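Local coordinates for antigen MTB48, Mycobacterial protein (Mycobacterium smegmatis, PDB 4WJ1), which is exported by the ESX-1 type VII secretion system and is probably involved in DNA conjugation, at least in the recipient strain, at residues A54-K57 / A58-A62; G79-Q82 / K83-E86; E182-A185 / G186-E190; R197-S200 / T201-D205. All blocks are in the same frame, centred on the assembly; numbering follows the deposited sequence.

Contact 1 (A54-K57 / A58-A62); sequences AKLK and ATFAA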
ATOM      1  N   ALA A  54       5.530   3.206  -4.418  1.00 25.72           N
ATOM      2  CA  ALA A  54       6.647   3.173  -3.491  1.00 33.47           C
ATOM      3  C   ALA A  54       6.210   3.627  -2.088  1.00 42.37           C
ATOM      4  O   ALA A  54       6.633   3.051  -1.089  1.00 45.08           O
ATOM      5  CB  ALA A  54       7.784   4.046  -4.004  1.00 25.03           C
ATOM      6  N   LYS A  55       5.367   4.656  -2.023  1.00 34.29           N
ATOM      7  CA  LYS A  55       4.889   5.168  -0.748  1.00 38.55           C
ATOM      8  C   LYS A  55       4.043   4.106  -0.059  1.00 42.29           C
ATOM      9  O   LYS A  55       4.132   3.921   1.152  1.00 40.21           O
ATOM     10  CB  LYS A  55       4.090   6.461  -0.936  1.00 36.75           C
ATOM     11  CG  LYS A  55       3.405   6.989   0.339  1.00 44.99           C
ATOM     12  CD  LYS A  55       4.381   7.680   1.282  1.00 54.52           C
ATOM     13  CE  LYS A  55       3.771   8.941   1.903  1.00 71.96           C
ATOM     14  NZ  LYS A  55       3.596  10.056   0.911  1.00 77.64           N
ATOM     15  N   LEU A  56       3.241   3.394  -0.841  1.00 33.26           N
ATOM     16  CA  LEU A  56       2.397   2.354  -0.285  1.00 31.64           C
ATOM     17  C   LEU A  56       3.249   1.204   0.226  1.00 36.78           C
ATOM     18  O   LEU A  56       3.037   0.717   1.327  1.00 40.13           O
ATOM     19  CB  LEU A  56       1.394   1.854  -1.319  1.00 23.73           C
ATOM     20  CG  LEU A  56       0.184   2.758  -1.534  1.00 28.15           C
ATOM     21  CD1 LEU A  56      -0.659   2.235  -2.674  1.00 29.89           C
ATOM     22  CD2 LEU A  56      -0.645   2.778  -0.287  1.00 33.06           C
ATOM     23  N   LYS A  57       4.223   0.779  -0.566  1.00 35.25           N
ATOM     24  CA  LYS A  57       5.062  -0.335  -0.154  1.00 35.84           C
ATOM     25  C   LYS A  57       5.804  -0.012   1.134  1.00 32.00           C
ATOM     26  O   LYS A  57       5.896  -0.860   2.017  1.00 37.73           O
ATOM     27  CB  LYS A  57       6.045  -0.721  -1.257  1.00 27.08           C
ATOM     28  CG  LYS A  57       5.343  -1.410  -2.413  1.00 47.14           C
ATOM     29  CD  LYS A  57       6.321  -1.914  -3.480  1.00 51.37           C
ATOM     30  CE  LYS A  57       5.587  -2.472  -4.684  1.00 56.48           C
ATOM     31  NZ  LYS A  57       6.515  -2.703  -5.847  1.00 68.41           N
ATOM     32  N   ALA A  58       6.320   1.211   1.242  1.00 31.16           N
ATOM     33  CA  ALA A  58       7.048   1.622   2.435  1.00 34.17           C
ATOM     34  C   ALA A  58       6.102   1.681   3.638  1.00 36.64           C
ATOM     35  O   ALA A  58       6.473   1.314   4.747  1.00 39.74           O
ATOM     36  CB  ALA A  58       7.713   2.954   2.218  1.00 27.27           C
ATOM     37  N   THR A  59       4.877   2.125   3.388  1.00 31.56           N
ATOM     38  CA  THR A  59       3.853   2.241   4.417  1.00 30.37           C
ATOM     39  C   THR A  59       3.470   0.856   4.913  1.00 36.50           C
ATOM     40  O   THR A  59       3.306   0.643   6.113  1.00 40.68           O
ATOM     41  CB  THR A  59       2.615   2.989   3.876  1.00 33.06           C
ATOM     42  OG1 THR A  59       2.992   4.330   3.532  1.00 34.57           O
ATOM     43  CG2 THR A  59       1.494   3.035   4.896  1.00 32.27           C
ATOM     44  N   PHE A  60       3.360  -0.092   3.986  1.00 32.26           N
ATOM     45  CA  PHE A  60       3.018  -1.463   4.336  1.00 26.21           C
ATOM     46  C   PHE A  60       4.106  -2.035   5.225  1.00 31.42           C
ATOM     47  O   PHE A  60       3.825  -2.801   6.135  1.00 38.14           O
ATOM     48  CB  PHE A  60       2.861  -2.335   3.086  1.00 30.47           C
ATOM     49  CG  PHE A  60       1.765  -1.889   2.149  1.00 31.07           C
ATOM     50  CD1 PHE A  60       0.766  -1.029   2.574  1.00 29.35           C
ATOM     51  CD2 PHE A  60       1.733  -2.349   0.837  1.00 31.04           C
ATOM     52  CE1 PHE A  60      -0.244  -0.622   1.713  1.00 31.18           C
ATOM     53  CE2 PHE A  60       0.730  -1.954  -0.031  1.00 27.89           C
ATOM     54  CZ  PHE A  60      -0.261  -1.090   0.406  1.00 32.27           C
ATOM     55  N   ALA A  61       5.358  -1.676   4.947  1.00 29.03           N
ATOM     56  CA  ALA A  61       6.471  -2.167   5.760  1.00 34.18           C
ATOM     57  C   ALA A  61       6.363  -1.619   7.192  1.00 35.80           C
ATOM     58  O   ALA A  61       6.713  -2.310   8.149  1.00 30.49           O
ATOM     59  CB  ALA A  61       7.805  -1.786   5.150  1.00 25.70           C
ATOM     60  N   ALA A  62       5.900  -0.379   7.336  1.00 25.06           N
ATOM     61  CA  ALA A  62       5.676   0.180   8.666  1.00 34.37           C
ATOM     62  C   ALA A  62       4.565  -0.610   9.353  1.00 35.59           C
ATOM     63  O   ALA A  62       4.653  -0.917  10.543  1.00 39.81           O
ATOM     64  CB  ALA A  62       5.328   1.647   8.587  1.00 33.48           C
TER

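Contact 2 (G79-Q82 / K83-E86); sequences GAYQ and KIEE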
ATOM      1  N   GLY A  79       4.397 -12.841  29.587  1.00 38.65           N
ATOM      2  CA  GLY A  79       5.543 -13.009  30.463  1.00 37.32           C
ATOM      3  C   GLY A  79       5.204 -12.550  31.857  1.00 43.06           C
ATOM      4  O   GLY A  79       5.571 -13.185  32.844  1.00 50.52           O
ATOM      5  N   ALA A  80       4.487 -11.435  31.922  1.00 43.98           N
ATOM      6  CA  ALA A  80       4.033 -10.874  33.190  1.00 44.36           C
ATOM      7  C   ALA A  80       3.027 -11.806  33.869  1.00 43.76           C
ATOM      8  O   ALA A  80       3.082 -12.004  35.084  1.00 46.81           O
ATOM      9  CB  ALA A  80       3.425  -9.491  32.969  1.00 37.44           C
ATOM     10  N   TYR A  81       2.124 -12.391  33.083  1.00 39.46           N
ATOM     11  CA  TYR A  81       1.112 -13.273  33.653  1.00 43.94           C
ATOM     12  C   TYR A  81       1.774 -14.548  34.147  1.00 47.33           C
ATOM     13  O   TYR A  81       1.342 -15.135  35.148  1.00 47.23           O
ATOM     14  CB  TYR A  81       0.007 -13.592  32.646  1.00 36.63           C
ATOM     15  CG  TYR A  81      -0.689 -12.356  32.113  1.00 37.57           C
ATOM     16  CD1 TYR A  81      -0.800 -11.211  32.887  1.00 39.53           C
ATOM     17  CD2 TYR A  81      -1.213 -12.327  30.821  1.00 34.94           C
ATOM     18  CE1 TYR A  81      -1.423 -10.081  32.401  1.00 41.69           C
ATOM     19  CE2 TYR A  81      -1.837 -11.201  30.326  1.00 39.77           C
ATOM     20  CZ  TYR A  81      -1.937 -10.077  31.122  1.00 46.03           C
ATOM     21  OH  TYR A  81      -2.559  -8.951  30.635  1.00 50.59           O
ATOM     22  N   GLN A  82       2.838 -14.957  33.464  1.00 41.77           N
ATOM     23  CA  GLN A  82       3.609 -16.108  33.909  1.00 45.16           C
ATOM     24  C   GLN A  82       4.156 -15.866  35.318  1.00 44.70           C
ATOM     25  O   GLN A  82       4.116 -16.752  36.173  1.00 45.26           O
ATOM     26  CB  GLN A  82       4.758 -16.410  32.947  1.00 48.62           C
ATOM     27  CG  GLN A  82       5.558 -17.635  33.343  1.00 58.74           C
ATOM     28  CD  GLN A  82       4.723 -18.900  33.292  1.00 72.82           C
ATOM     29  OE1 GLN A  82       4.351 -19.471  34.328  1.00 73.60           O
ATOM     30  NE2 GLN A  82       4.411 -19.345  32.077  1.00 80.95           N
ATOM     31  N   LYS A  83       4.659 -14.662  35.559  1.00 48.67           N
ATOM     32  CA  LYS A  83       5.224 -14.353  36.862  1.00 53.85           C
ATOM     33  C   LYS A  83       4.118 -14.318  37.901  1.00 50.49           C
ATOM     34  O   LYS A  83       4.294 -14.795  39.023  1.00 58.42           O
ATOM     35  CB  LYS A  83       5.984 -13.029  36.838  1.00 62.41           C
ATOM     36  CG  LYS A  83       7.481 -13.196  36.561  1.00 78.53           C
ATOM     37  CD  LYS A  83       8.284 -13.253  37.871  1.00 90.43           C
ATOM     38  CE  LYS A  83       9.774 -12.964  37.649  1.00 90.09           C
ATOM     39  NZ  LYS A  83      10.520 -12.772  38.933  1.00 85.62           N
ATOM     40  N   ILE A  84       2.971 -13.774  37.517  1.00 41.39           N
ATOM     41  CA  ILE A  84       1.832 -13.694  38.425  1.00 46.36           C
ATOM     42  C   ILE A  84       1.413 -15.104  38.811  1.00 50.12           C
ATOM     43  O   ILE A  84       1.134 -15.384  39.981  1.00 52.82           O
ATOM     44  CB  ILE A  84       0.667 -12.913  37.784  1.00 42.50           C
ATOM     45  CG1 ILE A  84       0.938 -11.416  37.906  1.00 40.90           C
ATOM     46  CG2 ILE A  84      -0.657 -13.256  38.417  1.00 41.17           C
ATOM     47  CD1 ILE A  84       0.046 -10.551  37.037  1.00 46.73           C
ATOM     48  N   GLU A  85       1.428 -15.994  37.828  1.00 41.67           N
ATOM     49  CA  GLU A  85       1.049 -17.383  38.025  1.00 42.28           C
ATOM     50  C   GLU A  85       1.999 -18.084  38.982  1.00 43.66           C
ATOM     51  O   GLU A  85       1.566 -18.871  39.828  1.00 44.60           O
ATOM     52  CB  GLU A  85       1.011 -18.115  36.679  1.00 48.11           C
ATOM     53  CG  GLU A  85      -0.160 -19.074  36.531  1.00 61.79           C
ATOM     54  CD  GLU A  85      -1.488 -18.393  36.779  1.00 79.71           C
ATOM     55  OE1 GLU A  85      -1.670 -17.280  36.267  1.00 81.74           O
ATOM     56  OE2 GLU A  85      -2.343 -18.948  37.507  1.00 91.60           O
ATOM     57  N   GLU A  86       3.292 -17.801  38.863  1.00 44.94           N
ATOM     58  CA  GLU A  86       4.265 -18.397  39.778  1.00 49.05           C
ATOM     59  C   GLU A  86       4.062 -17.892  41.200  1.00 51.33           C
ATOM     60  O   GLU A  86       4.134 -18.674  42.145  1.00 57.40           O
ATOM     61  CB  GLU A  86       5.694 -18.119  39.325  1.00 54.37           C
ATOM     62  CG  GLU A  86       6.053 -18.806  38.019  1.00 68.91           C
ATOM     63  CD  GLU A  86       7.288 -18.214  37.350  1.00 76.89           C
ATOM     64  OE1 GLU A  86       8.016 -17.432  38.012  1.00 81.82           O
ATOM     65  OE2 GLU A  86       7.521 -18.531  36.159  1.00 73.73           O
TER

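Contact 3 (E182-A185 / G186-E190); sequences EGWA and GAAAE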
ATOM      1  N   GLU A 182      -8.076 -15.678  22.714  1.00 55.96           N
ATOM      2  CA  GLU A 182      -9.029 -16.474  23.473  1.00 56.97           C
ATOM      3  C   GLU A 182      -8.677 -16.511  24.960  1.00 54.08           C
ATOM      4  O   GLU A 182      -7.505 -16.575  25.333  1.00 56.46           O
ATOM      5  CB  GLU A 182      -9.091 -17.896  22.913  1.00 66.38           C
ATOM      6  CG  GLU A 182      -9.543 -17.983  21.447  1.00 77.84           C
ATOM      7  CD  GLU A 182     -11.011 -17.602  21.233  1.00 84.01           C
ATOM      8  OE1 GLU A 182     -11.794 -17.591  22.210  1.00 82.54           O
ATOM      9  OE2 GLU A 182     -11.381 -17.315  20.074  1.00 88.16           O
ATOM     10  N   GLY A 183      -9.699 -16.466  25.806  1.00 49.86           N
ATOM     11  CA  GLY A 183      -9.504 -16.548  27.244  1.00 47.91           C
ATOM     12  C   GLY A 183      -8.764 -15.380  27.873  1.00 49.40           C
ATOM     13  O   GLY A 183      -8.339 -15.448  29.027  1.00 56.98           O
ATOM     14  N   TRP A 184      -8.595 -14.301  27.124  1.00 45.98           N
ATOM     15  CA  TRP A 184      -7.950 -13.123  27.676  1.00 39.15           C
ATOM     16  C   TRP A 184      -9.010 -12.071  27.990  1.00 40.17           C
ATOM     17  O   TRP A 184      -9.836 -11.724  27.147  1.00 43.24           O
ATOM     18  CB  TRP A 184      -6.904 -12.578  26.708  1.00 39.66           C
ATOM     19  CG  TRP A 184      -5.975 -11.577  27.324  1.00 43.05           C
ATOM     20  CD1 TRP A 184      -5.808 -11.317  28.662  1.00 41.76           C
ATOM     21  CD2 TRP A 184      -5.092 -10.687  26.629  1.00 34.26           C
ATOM     22  NE1 TRP A 184      -4.868 -10.321  28.837  1.00 36.54           N
ATOM     23  CE2 TRP A 184      -4.417  -9.915  27.607  1.00 35.12           C
ATOM     24  CE3 TRP A 184      -4.808 -10.462  25.282  1.00 30.53           C
ATOM     25  CZ2 TRP A 184      -3.469  -8.944  27.274  1.00 30.24           C
ATOM     26  CZ3 TRP A 184      -3.866  -9.500  24.953  1.00 31.06           C
ATOM     27  CH2 TRP A 184      -3.210  -8.750  25.948  1.00 29.82           C
ATOM     28  N   ALA A 185      -9.004 -11.586  29.221  1.00 38.08           N
ATOM     29  CA  ALA A 185      -9.969 -10.579  29.628  1.00 41.18           C
ATOM     30  C   ALA A 185      -9.324  -9.615  30.598  1.00 41.98           C
ATOM     31  O   ALA A 185      -8.340  -9.942  31.265  1.00 37.99           O
ATOM     32  CB  ALA A 185     -11.193 -11.219  30.252  1.00 39.56           C
ATOM     33  N   GLY A 186      -9.887  -8.418  30.670  1.00 44.93           N
ATOM     34  CA  GLY A 186      -9.414  -7.425  31.607  1.00 44.32           C
ATOM     35  C   GLY A 186      -8.939  -6.223  30.835  1.00 44.26           C
ATOM     36  O   GLY A 186      -9.111  -6.152  29.622  1.00 47.75           O
ATOM     37  N   ALA A 187      -8.334  -5.284  31.546  1.00 43.26           N
ATOM     38  CA  ALA A 187      -7.946  -4.008  30.969  1.00 42.52           C
ATOM     39  C   ALA A 187      -6.978  -4.199  29.823  1.00 39.36           C
ATOM     40  O   ALA A 187      -7.175  -3.645  28.750  1.00 39.46           O
ATOM     41  CB  ALA A 187      -7.331  -3.108  32.031  1.00 34.90           C
ATOM     42  N   ALA A 188      -5.928  -4.977  30.065  1.00 38.77           N
ATOM     43  CA  ALA A 188      -4.897  -5.197  29.055  1.00 38.57           C
ATOM     44  C   ALA A 188      -5.510  -5.845  27.831  1.00 35.17           C
ATOM     45  O   ALA A 188      -5.300  -5.379  26.713  1.00 41.25           O
ATOM     46  CB  ALA A 188      -3.776  -6.048  29.604  1.00 33.70           C
ATOM     47  N   ALA A 189      -6.293  -6.898  28.051  1.00 39.95           N
ATOM     48  CA  ALA A 189      -6.980  -7.584  26.956  1.00 33.42           C
ATOM     49  C   ALA A 189      -7.815  -6.607  26.149  1.00 35.95           C
ATOM     50  O   ALA A 189      -7.768  -6.635  24.927  1.00 38.67           O
ATOM     51  CB  ALA A 189      -7.847  -8.704  27.471  1.00 32.92           C
ATOM     52  N   GLU A 190      -8.554  -5.721  26.811  1.00 33.54           N
ATOM     53  CA  GLU A 190      -9.373  -4.769  26.069  1.00 38.57           C
ATOM     54  C   GLU A 190      -8.524  -3.754  25.314  1.00 40.96           C
ATOM     55  O   GLU A 190      -8.837  -3.414  24.176  1.00 42.06           O
ATOM     56  CB  GLU A 190     -10.337  -4.044  26.990  1.00 35.39           C
ATOM     57  CG  GLU A 190     -11.423  -4.938  27.564  1.00 53.02           C
ATOM     58  CD  GLU A 190     -12.022  -4.391  28.855  1.00 67.04           C
ATOM     59  OE1 GLU A 190     -12.560  -5.204  29.639  1.00 76.11           O
ATOM     60  OE2 GLU A 190     -11.952  -3.156  29.086  1.00 67.10           O
TER
HETATM   61  O   HOH W   1      -6.221  -8.350  30.673  1.00 41.74           O

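Contact 4 (R197-S200 / T201-D205); sequences RRLS and TWWAD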
ATOM      1  N   ARG A 197      -7.810  -3.886  16.664  1.00 34.53           N
ATOM      2  CA  ARG A 197      -8.885  -3.395  15.823  1.00 37.79           C
ATOM      3  C   ARG A 197      -8.389  -2.240  14.960  1.00 37.17           C
ATOM      4  O   ARG A 197      -8.758  -2.118  13.799  1.00 40.69           O
ATOM      5  CB  ARG A 197     -10.075  -2.954  16.660  1.00 44.52           C
ATOM      6  CG  ARG A 197     -11.283  -2.596  15.818  1.00 56.85           C
ATOM      7  CD  ARG A 197     -12.268  -1.711  16.583  1.00 67.88           C
ATOM      8  NE  ARG A 197     -11.652  -0.477  17.081  1.00 70.79           N
ATOM      9  CZ  ARG A 197     -11.255   0.536  16.309  1.00 71.64           C
ATOM     10  NH1 ARG A 197     -11.381   0.483  14.976  1.00 64.42           N
ATOM     11  NH2 ARG A 197     -10.715   1.608  16.878  1.00 71.82           N
ATOM     12  N   ARG A 198      -7.535  -1.401  15.528  1.00 38.32           N
ATOM     13  CA  ARG A 198      -6.994  -0.283  14.778  1.00 34.58           C
ATOM     14  C   ARG A 198      -6.137  -0.782  13.638  1.00 34.16           C
ATOM     15  O   ARG A 198      -6.273  -0.311  12.510  1.00 40.74           O
ATOM     16  CB  ARG A 198      -6.178   0.635  15.676  1.00 31.74           C
ATOM     17  CG  ARG A 198      -7.015   1.398  16.675  1.00 33.81           C
ATOM     18  CD  ARG A 198      -6.250   2.556  17.278  1.00 39.13           C
ATOM     19  NE  ARG A 198      -6.941   3.059  18.459  1.00 54.24           N
ATOM     20  CZ  ARG A 198      -6.634   2.680  19.692  1.00 55.63           C
ATOM     21  NH1 ARG A 198      -5.638   1.809  19.864  1.00 46.83           N
ATOM     22  NH2 ARG A 198      -7.304   3.170  20.739  1.00 57.96           N
ATOM     23  N   LEU A 199      -5.262  -1.737  13.937  1.00 30.93           N
ATOM     24  CA  LEU A 199      -4.304  -2.221  12.960  1.00 32.18           C
ATOM     25  C   LEU A 199      -5.022  -3.012  11.880  1.00 41.75           C
ATOM     26  O   LEU A 199      -4.751  -2.853  10.683  1.00 40.15           O
ATOM     27  CB  LEU A 199      -3.234  -3.073  13.632  1.00 28.21           C
ATOM     28  CG  LEU A 199      -2.208  -3.629  12.641  1.00 29.39           C
ATOM     29  CD1 LEU A 199      -1.602  -2.510  11.816  1.00 27.58           C
ATOM     30  CD2 LEU A 199      -1.119  -4.430  13.372  1.00 27.91           C
ATOM     31  N   SER A 200      -5.956  -3.850  12.319  1.00 36.60           N
ATOM     32  CA  SER A 200      -6.816  -4.605  11.419  1.00 36.62           C
ATOM     33  C   SER A 200      -7.614  -3.690  10.483  1.00 41.67           C
ATOM     34  O   SER A 200      -7.718  -3.936   9.293  1.00 41.32           O
ATOM     35  CB  SER A 200      -7.763  -5.487  12.226  1.00 39.36           C
ATOM     36  OG  SER A 200      -8.935  -5.757  11.493  1.00 55.11           O
ATOM     37  N   THR A 201      -8.173  -2.622  11.027  1.00 41.41           N
ATOM     38  CA  THR A 201      -8.957  -1.710  10.221  1.00 31.75           C
ATOM     39  C   THR A 201      -8.067  -0.953   9.252  1.00 37.97           C
ATOM     40  O   THR A 201      -8.475  -0.617   8.144  1.00 38.50           O
ATOM     41  CB  THR A 201      -9.730  -0.753  11.127  1.00 32.71           C
ATOM     42  OG1 THR A 201     -10.888  -1.441  11.592  1.00 48.24           O
ATOM     43  CG2 THR A 201     -10.184   0.494  10.401  1.00 32.56           C
ATOM     44  N   TRP A 202      -6.836  -0.702   9.674  1.00 33.50           N
ATOM     45  CA  TRP A 202      -5.921   0.071   8.868  1.00 35.37           C
ATOM     46  C   TRP A 202      -5.471  -0.747   7.649  1.00 35.14           C
ATOM     47  O   TRP A 202      -5.349  -0.226   6.550  1.00 32.10           O
ATOM     48  CB  TRP A 202      -4.733   0.502   9.708  1.00 29.37           C
ATOM     49  CG  TRP A 202      -3.648   1.169   8.951  1.00 31.53           C
ATOM     50  CD1 TRP A 202      -3.538   2.494   8.674  1.00 35.23           C
ATOM     51  CD2 TRP A 202      -2.492   0.542   8.393  1.00 32.44           C
ATOM     52  NE1 TRP A 202      -2.382   2.737   7.964  1.00 40.47           N
ATOM     53  CE2 TRP A 202      -1.723   1.550   7.778  1.00 34.36           C
ATOM     54  CE3 TRP A 202      -2.033  -0.778   8.348  1.00 33.26           C
ATOM     55  CZ2 TRP A 202      -0.518   1.285   7.136  1.00 34.91           C
ATOM     56  CZ3 TRP A 202      -0.833  -1.044   7.706  1.00 31.60           C
ATOM     57  CH2 TRP A 202      -0.087  -0.013   7.111  1.00 30.68           C
ATOM     58  N   TRP A 203      -5.241  -2.033   7.862  1.00 32.77           N
ATOM     59  CA  TRP A 203      -4.884  -2.914   6.772  1.00 35.71           C
ATOM     60  C   TRP A 203      -5.979  -2.910   5.713  1.00 39.06           C
ATOM     61  O   TRP A 203      -5.689  -2.849   4.525  1.00 40.83           O
ATOM     62  CB  TRP A 203      -4.625  -4.322   7.286  1.00 27.51           C
ATOM     63  CG  TRP A 203      -3.220  -4.516   7.738  1.00 27.03           C
ATOM     64  CD1 TRP A 203      -2.813  -4.931   8.964  1.00 32.84           C
ATOM     65  CD2 TRP A 203      -2.023  -4.317   6.965  1.00 41.00           C
ATOM     66  NE1 TRP A 203      -1.441  -5.001   9.016  1.00 36.87           N
ATOM     67  CE2 TRP A 203      -0.930  -4.630   7.800  1.00 36.39           C
ATOM     68  CE3 TRP A 203      -1.770  -3.913   5.643  1.00 34.44           C
ATOM     69  CZ2 TRP A 203       0.395  -4.547   7.367  1.00 34.43           C
ATOM     70  CZ3 TRP A 203      -0.451  -3.817   5.220  1.00 27.27           C
ATOM     71  CH2 TRP A 203       0.612  -4.139   6.072  1.00 31.98           C
ATOM     72  N   ALA A 204      -7.232  -2.944   6.144  1.00 35.45           N
ATOM     73  CA  ALA A 204      -8.341  -2.858   5.213  1.00 33.52           C
ATOM     74  C   ALA A 204      -8.317  -1.528   4.465  1.00 38.48           C
ATOM     75  O   ALA A 204      -8.625  -1.482   3.277  1.00 40.67           O
ATOM     76  CB  ALA A 204      -9.635  -3.027   5.925  1.00 30.23           C
ATOM     77  N   ASP A 205      -7.950  -0.452   5.150  1.00 35.68           N
ATOM     78  CA  ASP A 205      -7.795   0.842   4.476  1.00 41.19           C
ATOM     79  C   ASP A 205      -6.655   0.775   3.468  1.00 40.65           C
ATOM     80  O   ASP A 205      -6.753   1.317   2.370  1.00 44.43           O
ATOM     81  CB  ASP A 205      -7.541   1.973   5.483  1.00 47.84           C
ATOM     82  CG  ASP A 205      -8.691   2.146   6.467  1.00 63.75           C
ATOM     83  OD1 ASP A 205      -9.783   1.600   6.191  1.00 68.16           O
ATOM     84  OD2 ASP A 205      -8.513   2.823   7.511  1.00 73.65           O
TER

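Contact 1 (A54-K57 / A58-A62)
Leu56 meets Phe60 one helical turn later in helix 40-96. Phe60 N bonds to Leu56 O at 2.8 Å, and the same oxygen sits 3.0 Å above one face of the Phe60 ring, offset toward the rim. The ring is placed there because CG stands beside the backbone N (chi1 -61°), which folds the benzyl group back over the preceding turn. Leu56 then adds its own side chain: CB packs 3.8 Å from Phe60 CZ as an off-centre CH-pi contact, with CD2 close by. Lys57 gives its carbonyl to Ala61 N, while its extended chain, suited to a partly exposed position, carries NZ away to Pro30 O. Ala58 donates its N to Ala54 O at 3.0 Å; helix geometry puts its CB 3.5 Å from Ala54 O, and a bare methyl suits this partly exposed place. Thr59 OG1 grips Lys55 O at 2.7 Å, and Thr59 N approaches that oxygen from the opposite face of its plane. Leu56, Thr59 and Phe60 also reach helix 187-230. The chemistry implies an amphipathic helix in which the buried Thr59 hydroxyl has a partner within its own helix and can face apolar neighbours.

Contact 2 (G79-Q82 / K83-E86)
Tyr81 and Glu85 stand one turn apart in helix 40-96 and are joined by the shortest of four backbone hydrogen bonds, Glu85 N to Tyr81 O at 2.8 Å. Three more bonds of the same i to i+4 kind complete the ladder: Lys83 N to Gly79 O, Ile84 N to Ala80 O, and Glu86 N to Gln82 O. Ala80, a good helix former, suits this regular backbone.

Apolar contact is slight. Ile84 CD1 comes to the edge of the Tyr81 ring, near its plane, 4.3 Å from Tyr81 CD1. Isoleucine, whose longer branch ends in CD1, can reach the ring edge and also touches Tyr10.

Polar side chains meet on the exposed side. Gln82 has CG anti to its backbone N (chi1 -178°), which puts that methylene 3.5 Å from Glu86 OE2; the bend at chi2 then turns the amide. The amide and carboxylate planes are 28° apart, and Gln82 OE1 stays 3.8 Å from Glu86 OE2, so the side chains touch chiefly through the Gln82 methylene. Glu85 has a weak, long ion pair with Lys88.

Outward from the helix, the Tyr81 ring stacks on Tyr10, and its hydroxyl bonds to Trp184 NE1. Buried tyrosine suits this double duty, as a flat apolar ring with a polar end. Tyrosine followed by glutamate four residues later matches the YxxxD/E pattern, which in type VII substrates is part of the export signal and probably serves so here.

Contact 3 (E182-A185 / G186-E190)
The Trp-X-Gly turn that leads into helix 187-230 is formed by Trp184, Ala185 and Gly186, and it is closed by the indole of Trp184 lying against Ala189. Ala189 CB sits over the face of the five-membered ring, 3.4 Å from its centroid and only 6° off the normal, a direct CH-pi contact. CG of Trp184 is anti to its backbone N (chi1 -166°), which turns the ring forward to the first helical turn. Across the fused ring, Trp184 CZ2 meets Ala188 CB at 3.7 Å. Alanines suit both positions because small methyl groups let the wide indole lie close to the helix backbone.

No direct hydrogen bond spans the two segments; a water does so instead. It donates to Ala185 O at 2.7 Å and accepts from Ala189 N at 3.0 Å. Gly186, at the N-cap, has a positive phi of 119°, and its lack of CB lets the chain pass Ala185 O closely. Ala185 also pairs with Gln9 through the backbone, and Leu15 and Leu289 touch the indole. A tryptophan packed on the helix start and a glycine at the bend are characteristic of the WxG turn found in WXG100 and PPE proteins.

Contact 4 (R197-S200 / T201-D205)
Leu199 packs against both Trp202 and Trp203 on the buried side of helix 187-230, whereas Arg197 and Thr201 meet loosely near solvent. On the tight side, the first two torsions of Leu199 (chi1 179°, chi2 54°) together put CD1 toward the tryptophans. That CD1 lies 3.9 Å from Trp202 CE3 and 3.8 Å from Trp203 NE1, so that one methyl touches both indoles. The indoles also meet each other: Trp202 turns an edge to Trp203 and places CZ3 3.4 Å above the centre of its face. Two broad rings and a branched aliphatic chain suit a buried face that meets helices 40-96 and 154-178. Trp203 reaches Phe60 and Asp64 on helix 40-96 and meets His173 edge-to-face, while Trp202 NE1 bonds to Gly281 O. The Ser200 side chain faces helix 154-178; its carbonyl O takes a weak bond from Ala204 N at 3.3 Å, the long end of the backbone ladder.

On the looser side, Arg197 lies alongside Thr201, but its NH1 stays 3.9 Å from Thr201 OG1. Its guanidinium is engaged by Glu194 in a salt bridge. Thr201 N bonds to Arg197 O at 2.9 Å, and OG1 adds a weak bond to the same carbonyl. Here one face of a long PPE-domain helix carries aromatics into the joint core with the PE domain, as expected of an elongated PE-PPE helical bundle.

From the N terminus, contact 1 comes first, in the first half of helix 40-96, and contact 2 follows further along that helix, their centres about 37 Å apart. Contact 3 marks the bend between helices 154-178 and 187-230, and contact 4 lies further down the latter. All four join adjacent segments, so none closes a long loop; they run in series, and none nests or crosses. In space they pair across the PE and PPE domains. Contacts 2 and 3 touch toward one end of the bundle, and contacts 1 and 4 touch nearer its centre, where Thr59 CG2 lies 3.5 Å from Trp202 CZ2. Together they tie helix 40-96 to helix 187-230 at two levels.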